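Local coordinates for methylmalonyl-CoA carboxyltransferase 5S subunit (Propionibacterium freudenreichii subsp. shermanii, PDB 1RQB), which catalyses the carboxyl transfer from biotin of the 1.3S subunit to pyruvate that forms oxaloacetate, using a bound cobalt ion, at residues T251-M256 with P264-A269; V25-L30 with Y277-D282; L109-Y114 with L455-A460; P428-Q433 with E448-Y453. All coordinates share one frame; numbering follows the deposited sequence.

Contact 1: residues T251-M256 with P264-A269; sequences TAISSM and PTESVA
The side chain of T251 lies across that of T265 at about a right angle, and T251 OG1 donates a hydrogen bond to T265 OG1 at 2.6 Å. The pair sits where strand 248-251 of the TIM barrel ends and its loop returns as helix 265-271. T251 OG1 is between the backbone N and the carbonyl carbon (chi1 63°), and this turns it to the helix. T251 CG2 rests on V268 CG2, 3.7 Å away and about a helical turn past T265. T265 OG1 is also hydrogen-bonded to E29 of strand 23-29. One backbone bridge joins the segments: T265 N bonds to A252 O at 2.9 Å, and P264 CA makes a CA-H...O contact with the same oxygen. A252 also packs on A35, a substrate-binding residue, so this strand end borders the active site. E266 bends at chi2 and carries its carboxylate to the loop. I253 CD1 lies 3.4 Å from E266 OE1. V309 of the second subunit packs on S254 and P264. Two bonds grip the carboxylate: S254 N reaches the syn lone pair of E266 OE1 at 2.8 Å, and S254 OG meets E266 OE2, also at 2.8 Å, from above the carboxylate plane.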
loop_
_atom_site.group_PDB
_atom_site.type_symbol
_atom_site.label_atom_id
_atom_site.label_comp_id
_atom_site.label_asym_id
_atom_site.label_seq_id
_atom_site.Cartn_x
_atom_site.Cartn_y
_atom_site.Cartn_z
ATOM N N THR A 251 -12.385 -2.113 -5.472
ATOM C CA THR A 251 -11.113 -1.381 -5.406
ATOM C C THR A 251 -11.386 0.120 -5.532
ATOM O O THR A 251 -12.496 0.544 -5.852
ATOM C CB THR A 251 -10.155 -1.808 -6.559
ATOM O OG1 THR A 251 -10.758 -1.470 -7.818
ATOM C CG2 THR A 251 -9.898 -3.322 -6.528
ATOM N N ALA A 252 -10.354 0.915 -5.284
ATOM C CA ALA A 252 -10.474 2.378 -5.382
ATOM C C ALA A 252 -9.380 2.898 -6.317
ATOM O O ALA A 252 -8.242 2.434 -6.251
ATOM C CB ALA A 252 -10.309 3.021 -3.988
ATOM N N ILE A 253 -9.716 3.871 -7.165
ATOM C CA ILE A 253 -8.720 4.442 -8.088
ATOM C C ILE A 253 -7.459 4.775 -7.285
ATOM O O ILE A 253 -7.536 5.264 -6.159
ATOM C CB ILE A 253 -9.311 5.665 -8.841
ATOM C CG1 ILE A 253 -8.553 5.887 -10.167
ATOM C CG2 ILE A 253 -9.288 6.893 -7.948
ATOM C CD1 ILE A 253 -8.754 4.762 -11.186
ATOM N N SER A 254 -6.290 4.534 -7.881
ATOM C CA SER A 254 -4.998 4.625 -7.183
ATOM C C SER A 254 -4.727 5.947 -6.457
ATOM O O SER A 254 -4.062 5.930 -5.422
ATOM C CB SER A 254 -3.840 4.273 -8.134
ATOM O OG SER A 254 -3.696 5.222 -9.169
ATOM N N SER A 255 -5.206 7.088 -6.942
ATOM C CA SER A 255 -4.925 8.355 -6.249
ATOM C C SER A 255 -5.780 8.514 -4.988
ATOM O O SER A 255 -5.602 9.457 -4.218
ATOM C CB SER A 255 -5.151 9.543 -7.193
ATOM O OG SER A 255 -6.373 9.405 -7.904
HETATM N N MSE A 256 -6.706 7.593 -4.763
HETATM C CA MSE A 256 -7.595 7.623 -3.590
HETATM C C MSE A 256 -7.621 6.224 -2.969
HETATM O O MSE A 256 -8.699 5.714 -2.669
HETATM C CB MSE A 256 -9.019 7.930 -4.032
HETATM C CG MSE A 256 -9.187 9.217 -4.777
HETATM SE SE MSE A 256 -9.323 10.605 -3.469
HETATM C CE MSE A 256 -11.195 10.355 -2.976
ATOM N N PRO A 264 -5.684 -0.454 -4.764
ATOM C CA PRO A 264 -5.787 0.309 -6.014
ATOM C C PRO A 264 -6.345 -0.438 -7.227
ATOM O O PRO A 264 -5.886 -1.524 -7.576
ATOM C CB PRO A 264 -4.348 0.810 -6.250
ATOM C CG PRO A 264 -3.585 0.432 -4.986
ATOM C CD PRO A 264 -4.276 -0.794 -4.501
ATOM N N THR A 265 -7.324 0.187 -7.872
ATOM C CA THR A 265 -7.989 -0.394 -9.049
ATOM C C THR A 265 -6.962 -0.778 -10.118
ATOM O O THR A 265 -6.944 -1.908 -10.602
ATOM C CB THR A 265 -8.986 0.626 -9.649
ATOM O OG1 THR A 265 -10.011 0.902 -8.686
ATOM C CG2 THR A 265 -9.608 0.087 -10.952
ATOM N N GLU A 266 -6.103 0.165 -10.487
ATOM C CA GLU A 266 -5.132 -0.109 -11.557
ATOM C C GLU A 266 -4.141 -1.197 -11.139
ATOM O O GLU A 266 -3.732 -2.010 -11.967
ATOM C CB GLU A 266 -4.384 1.161 -11.933
ATOM C CG GLU A 266 -5.303 2.298 -12.357
ATOM C CD GLU A 266 -5.462 3.334 -11.255
ATOM O OE1 GLU A 266 -6.006 3.002 -10.175
ATOM O OE2 GLU A 266 -5.020 4.477 -11.465
ATOM N N SER A 267 -3.735 -1.212 -9.872
ATOM C CA SER A 267 -2.784 -2.236 -9.413
ATOM C C SER A 267 -3.429 -3.621 -9.501
ATOM O O SER A 267 -2.799 -4.582 -9.942
ATOM C CB SER A 267 -2.351 -1.950 -7.975
ATOM O OG SER A 267 -1.661 -0.710 -7.899
ATOM N N VAL A 268 -4.691 -3.725 -9.091
ATOM C CA VAL A 268 -5.389 -5.018 -9.143
ATOM C C VAL A 268 -5.546 -5.461 -10.599
ATOM O O VAL A 268 -5.381 -6.636 -10.921
ATOM C CB VAL A 268 -6.763 -4.939 -8.435
ATOM C CG1 VAL A 268 -7.591 -6.180 -8.725
ATOM C CG2 VAL A 268 -6.540 -4.826 -6.939
ATOM N N ALA A 269 -5.822 -4.523 -11.503
ATOM C CA ALA A 269 -5.975 -4.923 -12.910
ATOM C C ALA A 269 -4.628 -5.349 -13.499
ATOM O O ALA A 269 -4.542 -6.365 -14.190
ATOM C CB ALA A 269 -6.566 -3.770 -13.742
#

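Contact 2: residues V25-L30 with Y277-D282; sequences VGITEL and YTTNLD
V25 N donates a hydrogen bond to T278 O at 2.7 Å. Beside it, V25 CG2 touches Y277 CB at 4.4 Å. Two residues on, I27 points at the other segment. I27 CG1 lies 4.0 Å from T279 CG2 and 3.9 Å from L281 CD1. The I27 and L281 side chains cross at about a right angle. I27 CG1 is anti to the carbonyl carbon (chi1 -63°), which brings it within touch of both. A water 2.6 Å from V25 O accepts a bond from N280 N and links the backbones past the bonded pair. A second water takes the N-H of I27 and lies near N280 OD1. Here the short strand 277-278 runs parallel to strand 23-29 of the TIM barrel and is only weakly bonded. The next layer is helical. From helix 265-271, V268 packs on I27, A269 on T279 and T265 on L281. I242 of helix 234-243 covers V25 and Y277. Within 277-282, L281 N makes a weak bond to T279 OG1 at 3.4 Å. Y277 turns its ring away, and its OH bonds to S20 O.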
loop_
_atom_site.group_PDB
_atom_site.type_symbol
_atom_site.label_atom_id
_atom_site.label_comp_id
_atom_site.label_asym_id
_atom_site.label_seq_id
_atom_site.Cartn_x
_atom_site.Cartn_y
_atom_site.Cartn_z
ATOM N N VAL A 25 -12.524 -11.130 -14.375
ATOM C CA VAL A 25 -12.957 -10.819 -13.005
ATOM C C VAL A 25 -13.581 -9.422 -13.037
ATOM O O VAL A 25 -13.015 -8.503 -13.626
ATOM C CB VAL A 25 -11.754 -10.807 -12.033
ATOM C CG1 VAL A 25 -12.234 -10.523 -10.609
ATOM C CG2 VAL A 25 -11.028 -12.140 -12.089
ATOM N N GLY A 26 -14.754 -9.267 -12.434
ATOM C CA GLY A 26 -15.387 -7.960 -12.436
ATOM C C GLY A 26 -14.794 -7.062 -11.360
ATOM O O GLY A 26 -14.311 -7.543 -10.337
ATOM N N ILE A 27 -14.856 -5.755 -11.578
ATOM C CA ILE A 27 -14.318 -4.787 -10.612
ATOM C C ILE A 27 -15.387 -3.751 -10.261
ATOM O O ILE A 27 -16.036 -3.196 -11.145
ATOM C CB ILE A 27 -13.136 -3.991 -11.194
ATOM C CG1 ILE A 27 -11.970 -4.931 -11.516
ATOM C CG2 ILE A 27 -12.739 -2.861 -10.217
ATOM C CD1 ILE A 27 -11.325 -5.561 -10.323
ATOM N N THR A 28 -15.560 -3.516 -8.964
ATOM C CA THR A 28 -16.484 -2.477 -8.487
ATOM C C THR A 28 -15.631 -1.305 -7.996
ATOM O O THR A 28 -14.724 -1.494 -7.186
ATOM C CB THR A 28 -17.381 -2.995 -7.343
ATOM O OG1 THR A 28 -18.425 -3.799 -7.898
ATOM C CG2 THR A 28 -18.020 -1.825 -6.555
ATOM N N GLU A 29 -15.900 -0.105 -8.513
ATOM C CA GLU A 29 -15.146 1.102 -8.141
ATOM C C GLU A 29 -15.792 1.757 -6.917
ATOM O O GLU A 29 -17.008 1.941 -6.871
ATOM C CB GLU A 29 -15.104 2.078 -9.322
ATOM C CG GLU A 29 -14.342 3.388 -9.053
ATOM C CD GLU A 29 -12.893 3.178 -8.612
ATOM O OE1 GLU A 29 -12.097 2.498 -9.317
ATOM O OE2 GLU A 29 -12.550 3.708 -7.547
ATOM N N LEU A 30 -14.961 2.158 -5.952
ATOM C CA LEU A 30 -15.452 2.711 -4.681
ATOM C C LEU A 30 -15.101 4.189 -4.490
ATOM O O LEU A 30 -15.425 4.757 -3.448
ATOM C CB LEU A 30 -14.816 1.939 -3.525
ATOM C CG LEU A 30 -15.015 0.422 -3.501
ATOM C CD1 LEU A 30 -14.060 -0.205 -2.468
ATOM C CD2 LEU A 30 -16.467 0.122 -3.133
ATOM N N TYR A 277 -6.157 -14.761 -15.688
ATOM C CA TYR A 277 -7.291 -13.928 -15.259
ATOM C C TYR A 277 -7.101 -12.524 -15.831
ATOM O O TYR A 277 -5.980 -12.084 -16.081
ATOM C CB TYR A 277 -7.351 -13.817 -13.732
ATOM C CG TYR A 277 -7.336 -15.149 -13.047
ATOM C CD1 TYR A 277 -6.238 -15.542 -12.277
ATOM C CD2 TYR A 277 -8.408 -16.039 -13.184
ATOM C CE1 TYR A 277 -6.205 -16.786 -11.651
ATOM C CE2 TYR A 277 -8.383 -17.293 -12.568
ATOM C CZ TYR A 277 -7.272 -17.653 -11.798
ATOM O OH TYR A 277 -7.232 -18.871 -11.167
ATOM N N THR A 278 -8.202 -11.831 -16.057
ATOM C CA THR A 278 -8.090 -10.458 -16.565
ATOM C C THR A 278 -9.346 -9.679 -16.169
ATOM O O THR A 278 -10.299 -10.249 -15.639
ATOM C CB THR A 278 -7.896 -10.474 -18.105
ATOM O OG1 THR A 278 -7.474 -9.178 -18.546
ATOM C CG2 THR A 278 -9.187 -10.864 -18.810
ATOM N N THR A 279 -9.308 -8.368 -16.367
ATOM C CA THR A 279 -10.465 -7.500 -16.102
ATOM C C THR A 279 -10.823 -6.839 -17.434
ATOM O O THR A 279 -10.047 -6.904 -18.386
ATOM C CB THR A 279 -10.138 -6.347 -15.136
ATOM O OG1 THR A 279 -9.304 -5.398 -15.812
ATOM C CG2 THR A 279 -9.428 -6.857 -13.878
ATOM N N ASN A 280 -11.981 -6.210 -17.525
ATOM C CA ASN A 280 -12.308 -5.544 -18.793
ATOM C C ASN A 280 -12.265 -4.030 -18.588
ATOM O O ASN A 280 -13.077 -3.294 -19.147
ATOM C CB ASN A 280 -13.687 -5.980 -19.317
ATOM C CG ASN A 280 -14.820 -5.588 -18.395
ATOM O OD1 ASN A 280 -14.981 -6.164 -17.319
ATOM N ND2 ASN A 280 -15.620 -4.606 -18.813
ATOM N N LEU A 281 -11.311 -3.566 -17.783
ATOM C CA LEU A 281 -11.188 -2.123 -17.531
ATOM C C LEU A 281 -10.352 -1.473 -18.636
ATOM O O LEU A 281 -9.414 -2.076 -19.157
ATOM C CB LEU A 281 -10.542 -1.856 -16.165
ATOM C CG LEU A 281 -11.321 -2.406 -14.964
ATOM C CD1 LEU A 281 -10.683 -1.907 -13.693
ATOM C CD2 LEU A 281 -12.783 -1.971 -15.037
ATOM N N ASP A 282 -10.721 -0.243 -18.988
ATOM C CA ASP A 282 -10.040 0.568 -20.010
ATOM C C ASP A 282 -8.978 1.403 -19.291
ATOM O O ASP A 282 -9.310 2.336 -18.562
ATOM C CB ASP A 282 -11.077 1.485 -20.676
ATOM C CG ASP A 282 -10.498 2.328 -21.798
ATOM O OD1 ASP A 282 -9.404 2.899 -21.625
ATOM O OD2 ASP A 282 -11.162 2.438 -22.849
HETATM O O HOH W 1 -13.615 -6.679 -15.378
HETATM O O HOH W 2 -15.469 -4.978 -14.445
#

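Contact 3: residues L109-Y114 with L455-A460; sequences LGYRHY and LFPQVA
This is a van der Waals contact between two domains, made of apolar groups, aromatic rings and backbone, without a direct hydrogen bond between the segments. The 109-114 loop follows strand 99-103 of the TIM barrel. Residues 455-460 run from the last residue of helix 447-455, in the helical conserved carboxylase domain, into the turn that follows. L455 carries most of it. Its CD2 touches G110 N at 3.6 Å and Y114 CZ at 4.0 Å. The Y114 and L455 side chains cross at about a right angle. Y114 OH passes 3.4 Å from L455 CA to bond with A454 O. An alanine at Y114 would probably leave A454 O without its hydroxyl partner, open a gap beside L455 CD2 and uncover a face of the R112 guanidinium. That guanidinium carries Y114 CE2 over its centre, and R112 NH2 forms a salt bridge with E429. Y111 meets the backbone of L455. R112 NE bonds in the guanidinium plane to Y111 OH at 3.0 Å, which ties the hydroxyl to R112. The ring turns its edge to L455 O, with CD2 3.4 Å away in plane. This oxygen is buried and has no hydrogen-bond partner in the model. Y111 CE2 also touches P457 CD at 3.8 Å. F456 packs on D73 and I76 of helix 71-77, and its side chain is about 8 Å from that of A70, a substrate-binding residue. At its tip, F456 CZ comes within 3.2 Å of L109 O.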
loop_
_atom_site.group_PDB
_atom_site.type_symbol
_atom_site.label_atom_id
_atom_site.label_comp_id
_atom_site.label_asym_id
_atom_site.label_seq_id
_atom_site.Cartn_x
_atom_site.Cartn_y
_atom_site.Cartn_z
ATOM N N LEU A 109 -30.209 3.867 6.596
ATOM C CA LEU A 109 -28.990 4.681 6.720
ATOM C C LEU A 109 -29.082 5.477 8.022
ATOM O O LEU A 109 -28.276 6.370 8.277
ATOM C CB LEU A 109 -28.865 5.647 5.535
ATOM C CG LEU A 109 -28.767 4.997 4.159
ATOM C CD1 LEU A 109 -28.644 6.061 3.079
ATOM C CD2 LEU A 109 -27.559 4.054 4.139
ATOM N N GLY A 110 -30.064 5.095 8.840
ATOM C CA GLY A 110 -30.347 5.766 10.093
ATOM C C GLY A 110 -29.682 5.274 11.363
ATOM O O GLY A 110 -28.729 4.499 11.330
ATOM N N TYR A 111 -30.258 5.689 12.487
ATOM C CA TYR A 111 -29.702 5.428 13.823
ATOM C C TYR A 111 -30.454 4.338 14.589
ATOM O O TYR A 111 -30.066 4.019 15.712
ATOM C CB TYR A 111 -29.755 6.739 14.616
ATOM C CG TYR A 111 -31.177 7.178 14.932
ATOM C CD1 TYR A 111 -31.747 6.925 16.183
ATOM C CD2 TYR A 111 -31.974 7.785 13.961
ATOM C CE1 TYR A 111 -33.071 7.260 16.456
ATOM C CE2 TYR A 111 -33.305 8.124 14.223
ATOM C CZ TYR A 111 -33.848 7.857 15.470
ATOM O OH TYR A 111 -35.170 8.167 15.721
ATOM N N ARG A 112 -31.520 3.766 14.031
ATOM C CA ARG A 112 -32.257 2.725 14.763
ATOM C C ARG A 112 -32.994 1.811 13.784
ATOM O O ARG A 112 -33.011 2.041 12.576
ATOM C CB ARG A 112 -33.319 3.346 15.678
ATOM C CG ARG A 112 -34.390 4.139 14.906
ATOM C CD ARG A 112 -35.482 4.679 15.813
ATOM N NE ARG A 112 -36.416 5.560 15.110
ATOM C CZ ARG A 112 -37.506 5.168 14.456
ATOM N NH1 ARG A 112 -37.831 3.885 14.396
ATOM N NH2 ARG A 112 -38.285 6.077 13.874
ATOM N N HIS A 113 -33.600 0.762 14.323
ATOM C CA HIS A 113 -34.406 -0.127 13.478
ATOM C C HIS A 113 -35.707 0.613 13.159
ATOM O O HIS A 113 -36.253 1.303 14.018
ATOM C CB HIS A 113 -34.738 -1.429 14.214
ATOM C CG HIS A 113 -33.574 -2.355 14.356
ATOM N ND1 HIS A 113 -33.672 -3.711 14.127
ATOM C CD2 HIS A 113 -32.280 -2.123 14.683
ATOM C CE1 HIS A 113 -32.489 -4.273 14.302
ATOM N NE2 HIS A 113 -31.627 -3.331 14.639
ATOM N N TYR A 114 -36.178 0.493 11.924
ATOM C CA TYR A 114 -37.438 1.145 11.538
ATOM C C TYR A 114 -38.498 0.080 11.253
ATOM O O TYR A 114 -38.186 -1.081 10.990
ATOM C CB TYR A 114 -37.256 1.991 10.274
ATOM C CG TYR A 114 -36.353 3.172 10.482
ATOM C CD1 TYR A 114 -34.971 3.047 10.351
ATOM C CD2 TYR A 114 -36.872 4.395 10.891
ATOM C CE1 TYR A 114 -34.130 4.113 10.630
ATOM C CE2 TYR A 114 -36.042 5.465 11.182
ATOM C CZ TYR A 114 -34.672 5.318 11.052
ATOM O OH TYR A 114 -33.844 6.358 11.372
ATOM N N LEU A 455 -34.802 9.530 9.116
ATOM C CA LEU A 455 -33.431 9.024 9.290
ATOM C C LEU A 455 -32.582 9.938 10.175
ATOM O O LEU A 455 -31.762 9.453 10.953
ATOM C CB LEU A 455 -32.758 8.867 7.921
ATOM C CG LEU A 455 -33.365 7.810 6.999
ATOM C CD1 LEU A 455 -32.752 7.904 5.606
ATOM C CD2 LEU A 455 -33.128 6.443 7.593
ATOM N N PHE A 456 -32.764 11.252 10.055
ATOM C CA PHE A 456 -31.948 12.209 10.818
ATOM C C PHE A 456 -32.829 13.336 11.362
ATOM O O PHE A 456 -32.732 14.485 10.936
ATOM C CB PHE A 456 -30.840 12.774 9.906
ATOM C CG PHE A 456 -29.906 11.715 9.374
ATOM C CD1 PHE A 456 -30.133 11.119 8.137
ATOM C CD2 PHE A 456 -28.852 11.250 10.159
ATOM C CE1 PHE A 456 -29.332 10.074 7.691
ATOM C CE2 PHE A 456 -28.041 10.202 9.721
ATOM C CZ PHE A 456 -28.284 9.613 8.488
ATOM N N PRO A 457 -33.683 13.020 12.340
ATOM C CA PRO A 457 -34.605 13.984 12.961
ATOM C C PRO A 457 -33.990 15.296 13.456
ATOM O O PRO A 457 -34.614 16.351 13.358
ATOM C CB PRO A 457 -35.199 13.209 14.139
ATOM C CG PRO A 457 -34.976 11.778 13.802
ATOM C CD PRO A 457 -33.665 11.747 13.083
ATOM N N GLN A 458 -32.769 15.221 13.978
ATOM C CA GLN A 458 -32.097 16.384 14.574
ATOM C C GLN A 458 -31.374 17.242 13.533
ATOM O O GLN A 458 -31.074 18.405 13.796
ATOM C CB GLN A 458 -31.095 15.909 15.625
ATOM C CG GLN A 458 -31.685 14.938 16.643
ATOM C CD GLN A 458 -32.891 15.497 17.377
ATOM O OE1 GLN A 458 -33.743 14.746 17.850
ATOM N NE2 GLN A 458 -32.961 16.821 17.487
ATOM N N VAL A 459 -31.083 16.690 12.360
ATOM C CA VAL A 459 -30.374 17.462 11.329
ATOM C C VAL A 459 -31.356 17.987 10.279
ATOM O O VAL A 459 -31.171 19.070 9.728
ATOM C CB VAL A 459 -29.314 16.594 10.613
ATOM C CG1 VAL A 459 -28.604 17.416 9.532
ATOM C CG2 VAL A 459 -28.316 16.060 11.625
ATOM N N ALA A 460 -32.404 17.217 10.018
ATOM C CA ALA A 460 -33.408 17.566 9.003
ATOM C C ALA A 460 -33.892 19.011 9.143
ATOM O O ALA A 460 -33.978 19.733 8.151
ATOM C CB ALA A 460 -34.591 16.600 9.080
#

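Contact 4: residues P428-Q433 with E448-Y453; sequences PEWEKQ and EDVLTY
V450 is the first residue of 448-453 to meet the other helix. Its CG1 sits over one face of the W430 six-membered ring in a CH-pi contact, 3.8 Å from the centroid and 20° off the normal. W430 CH2 is the nearest ring atom to V450 CG1, at 3.6 Å. The same methyl also touches Q433 CB at 4.0 Å. Next comes L451, which faces away at CB but reaches back, so that its CD2 lies at the edge of the indole, 3.8 Å from W430 CZ3. W430 CG is anti to the backbone N (chi1 -176°), which starts the side chain off toward helix 447-455. An alanine at W430 would probably leave V450 CG1 without its ring face and open a gap beside L451 CD2, where helices 430-437 and 447-455 of the conserved carboxylase domain pack. Y453 is the last contact residue. Q433 OE1 lies 3.4 Å from Y453 CD2, with the amide plane 56° from the ring plane. A water donates to Q433 OE1 at 2.7 Å and to Y453 O. Y453 OH bonds to E436. At the other end of the amide, Q433 NE2 donates to E429 OE2 at 3.0 Å, and that acid also pairs with R112. The centre of this helix pair is therefore apolar, while the bond from NE2 to E429 and the water on OE1 are consistent with OE1 being the end nearer Y453.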
loop_
_atom_site.group_PDB
_atom_site.type_symbol
_atom_site.label_atom_id
_atom_site.label_comp_id
_atom_site.label_asym_id
_atom_site.label_seq_id
_atom_site.Cartn_x
_atom_site.Cartn_y
_atom_site.Cartn_z
ATOM N N PRO A 428 -46.593 0.908 12.990
ATOM C CA PRO A 428 -46.510 1.742 11.783
ATOM C C PRO A 428 -46.079 3.139 12.239
ATOM O O PRO A 428 -46.473 3.587 13.313
ATOM C CB PRO A 428 -47.937 1.707 11.251
ATOM C CG PRO A 428 -48.379 0.303 11.621
ATOM C CD PRO A 428 -47.864 0.158 13.037
ATOM N N GLU A 429 -45.271 3.833 11.439
ATOM C CA GLU A 429 -44.787 5.156 11.857
ATOM C C GLU A 429 -44.748 6.145 10.689
ATOM O O GLU A 429 -44.468 7.326 10.891
ATOM C CB GLU A 429 -43.377 5.015 12.459
ATOM C CG GLU A 429 -42.323 4.392 11.510
ATOM C CD GLU A 429 -40.903 4.362 12.101
ATOM O OE1 GLU A 429 -40.396 3.273 12.464
ATOM O OE2 GLU A 429 -40.284 5.441 12.203
ATOM N N TRP A 430 -45.039 5.697 9.473
ATOM C CA TRP A 430 -44.948 6.598 8.315
ATOM C C TRP A 430 -45.843 7.831 8.466
ATOM O O TRP A 430 -45.395 8.952 8.231
ATOM C CB TRP A 430 -45.280 5.870 7.010
ATOM C CG TRP A 430 -45.103 6.754 5.800
ATOM C CD1 TRP A 430 -46.088 7.332 5.051
ATOM C CD2 TRP A 430 -43.858 7.188 5.224
ATOM N NE1 TRP A 430 -45.536 8.096 4.047
ATOM C CE2 TRP A 430 -44.170 8.025 4.132
ATOM C CE3 TRP A 430 -42.510 6.948 5.528
ATOM C CZ2 TRP A 430 -43.180 8.627 3.336
ATOM C CZ3 TRP A 430 -41.522 7.549 4.737
ATOM C CH2 TRP A 430 -41.867 8.376 3.657
ATOM N N GLU A 431 -47.109 7.647 8.834
ATOM C CA GLU A 431 -48.016 8.795 8.980
ATOM C C GLU A 431 -47.490 9.787 10.020
ATOM O O GLU A 431 -47.541 10.997 9.804
ATOM C CB GLU A 431 -49.432 8.337 9.348
ATOM C CG GLU A 431 -50.437 8.292 8.185
ATOM C CD GLU A 431 -49.854 7.848 6.848
ATOM O OE1 GLU A 431 -49.330 6.714 6.757
ATOM O OE2 GLU A 431 -49.934 8.638 5.879
ATOM N N LYS A 432 -46.980 9.286 11.138
ATOM C CA LYS A 432 -46.442 10.149 12.199
ATOM C C LYS A 432 -45.221 10.921 11.692
ATOM O O LYS A 432 -45.060 12.108 11.973
ATOM C CB LYS A 432 -46.046 9.300 13.409
ATOM C CG LYS A 432 -45.358 10.068 14.532
ATOM C CD LYS A 432 -44.897 9.113 15.636
ATOM C CE LYS A 432 -44.129 9.830 16.745
ATOM N NZ LYS A 432 -44.960 10.843 17.456
ATOM N N GLN A 433 -44.343 10.237 10.960
ATOM C CA GLN A 433 -43.134 10.879 10.428
ATOM C C GLN A 433 -43.528 11.962 9.422
ATOM O O GLN A 433 -42.998 13.072 9.453
ATOM C CB GLN A 433 -42.235 9.853 9.722
ATOM C CG GLN A 433 -41.648 8.758 10.616
ATOM C CD GLN A 433 -40.639 9.287 11.611
ATOM O OE1 GLN A 433 -40.185 10.427 11.508
ATOM N NE2 GLN A 433 -40.267 8.457 12.577
ATOM N N GLU A 448 -39.129 11.577 -0.155
ATOM C CA GLU A 448 -37.674 11.650 0.050
ATOM C C GLU A 448 -37.359 12.521 1.268
ATOM O O GLU A 448 -36.499 12.176 2.078
ATOM C CB GLU A 448 -36.958 12.224 -1.180
ATOM C CG GLU A 448 -36.879 11.306 -2.396
ATOM C CD GLU A 448 -38.114 11.332 -3.289
ATOM O OE1 GLU A 448 -38.008 10.846 -4.439
ATOM O OE2 GLU A 448 -39.180 11.820 -2.854
ATOM N N ASP A 449 -38.055 13.651 1.400
ATOM C CA ASP A 449 -37.838 14.573 2.523
ATOM C C ASP A 449 -38.360 13.955 3.823
ATOM O O ASP A 449 -37.784 14.172 4.888
ATOM C CB ASP A 449 -38.526 15.919 2.252
ATOM C CG ASP A 449 -37.548 17.002 1.788
ATOM O OD1 ASP A 449 -36.493 16.670 1.193
ATOM O OD2 ASP A 449 -37.854 18.197 2.004
ATOM N N VAL A 450 -39.458 13.201 3.757
ATOM C CA VAL A 450 -39.961 12.545 4.974
ATOM C C VAL A 450 -38.921 11.517 5.428
ATOM O O VAL A 450 -38.664 11.353 6.619
ATOM C CB VAL A 450 -41.327 11.839 4.721
ATOM C CG1 VAL A 450 -41.784 11.097 5.977
ATOM C CG2 VAL A 450 -42.384 12.878 4.315
ATOM N N LEU A 451 -38.303 10.836 4.467
ATOM C CA LEU A 451 -37.264 9.850 4.796
ATOM C C LEU A 451 -36.083 10.566 5.454
ATOM O O LEU A 451 -35.520 10.090 6.439
ATOM C CB LEU A 451 -36.806 9.115 3.529
ATOM C CG LEU A 451 -37.849 8.135 3.000
ATOM C CD1 LEU A 451 -37.535 7.722 1.579
ATOM C CD2 LEU A 451 -37.903 6.915 3.923
ATOM N N THR A 452 -35.712 11.729 4.926
ATOM C CA THR A 452 -34.585 12.457 5.525
ATOM C C THR A 452 -34.907 12.770 6.988
ATOM O O THR A 452 -34.054 12.642 7.866
ATOM C CB THR A 452 -34.282 13.765 4.763
ATOM O OG1 THR A 452 -33.808 13.440 3.454
ATOM C CG2 THR A 452 -33.204 14.583 5.483
ATOM N N TYR A 453 -36.147 13.164 7.250
ATOM C CA TYR A 453 -36.561 13.490 8.621
ATOM C C TYR A 453 -36.581 12.228 9.488
ATOM O O TYR A 453 -36.159 12.250 10.643
ATOM C CB TYR A 453 -37.951 14.127 8.627
ATOM C CG TYR A 453 -38.465 14.384 10.014
ATOM C CD1 TYR A 453 -37.921 15.396 10.802
ATOM C CD2 TYR A 453 -39.458 13.570 10.572
ATOM C CE1 TYR A 453 -38.345 15.592 12.123
ATOM C CE2 TYR A 453 -39.892 13.759 11.890
ATOM C CZ TYR A 453 -39.328 14.770 12.655
ATOM O OH TYR A 453 -39.734 14.951 13.957
HETATM O O HOH W 3 -38.030 11.327 12.859
#

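How the contacts relate
Contacts 1 and 2 belong to the TIM barrel and touch each other: E29 of strand 23-29 bonds to T265 and to I253 N. Contact 1 is fully buried, while contact 2 is partly open and uses water. Contacts 3 and 4 lie on the opposite side of the chain's centre from contact 1. They share helix 447-455 and its exit, and the R112 to E429 salt bridge joins them. Contact 4 is buried between two helices of the carboxylase domain, whereas contact 3 ties that domain to the barrel. The chemistry differs too. Four direct hydrogen bonds cross contact 1 and one crosses contact 2; contacts 3 and 4 have none, though a water bridges contact 4.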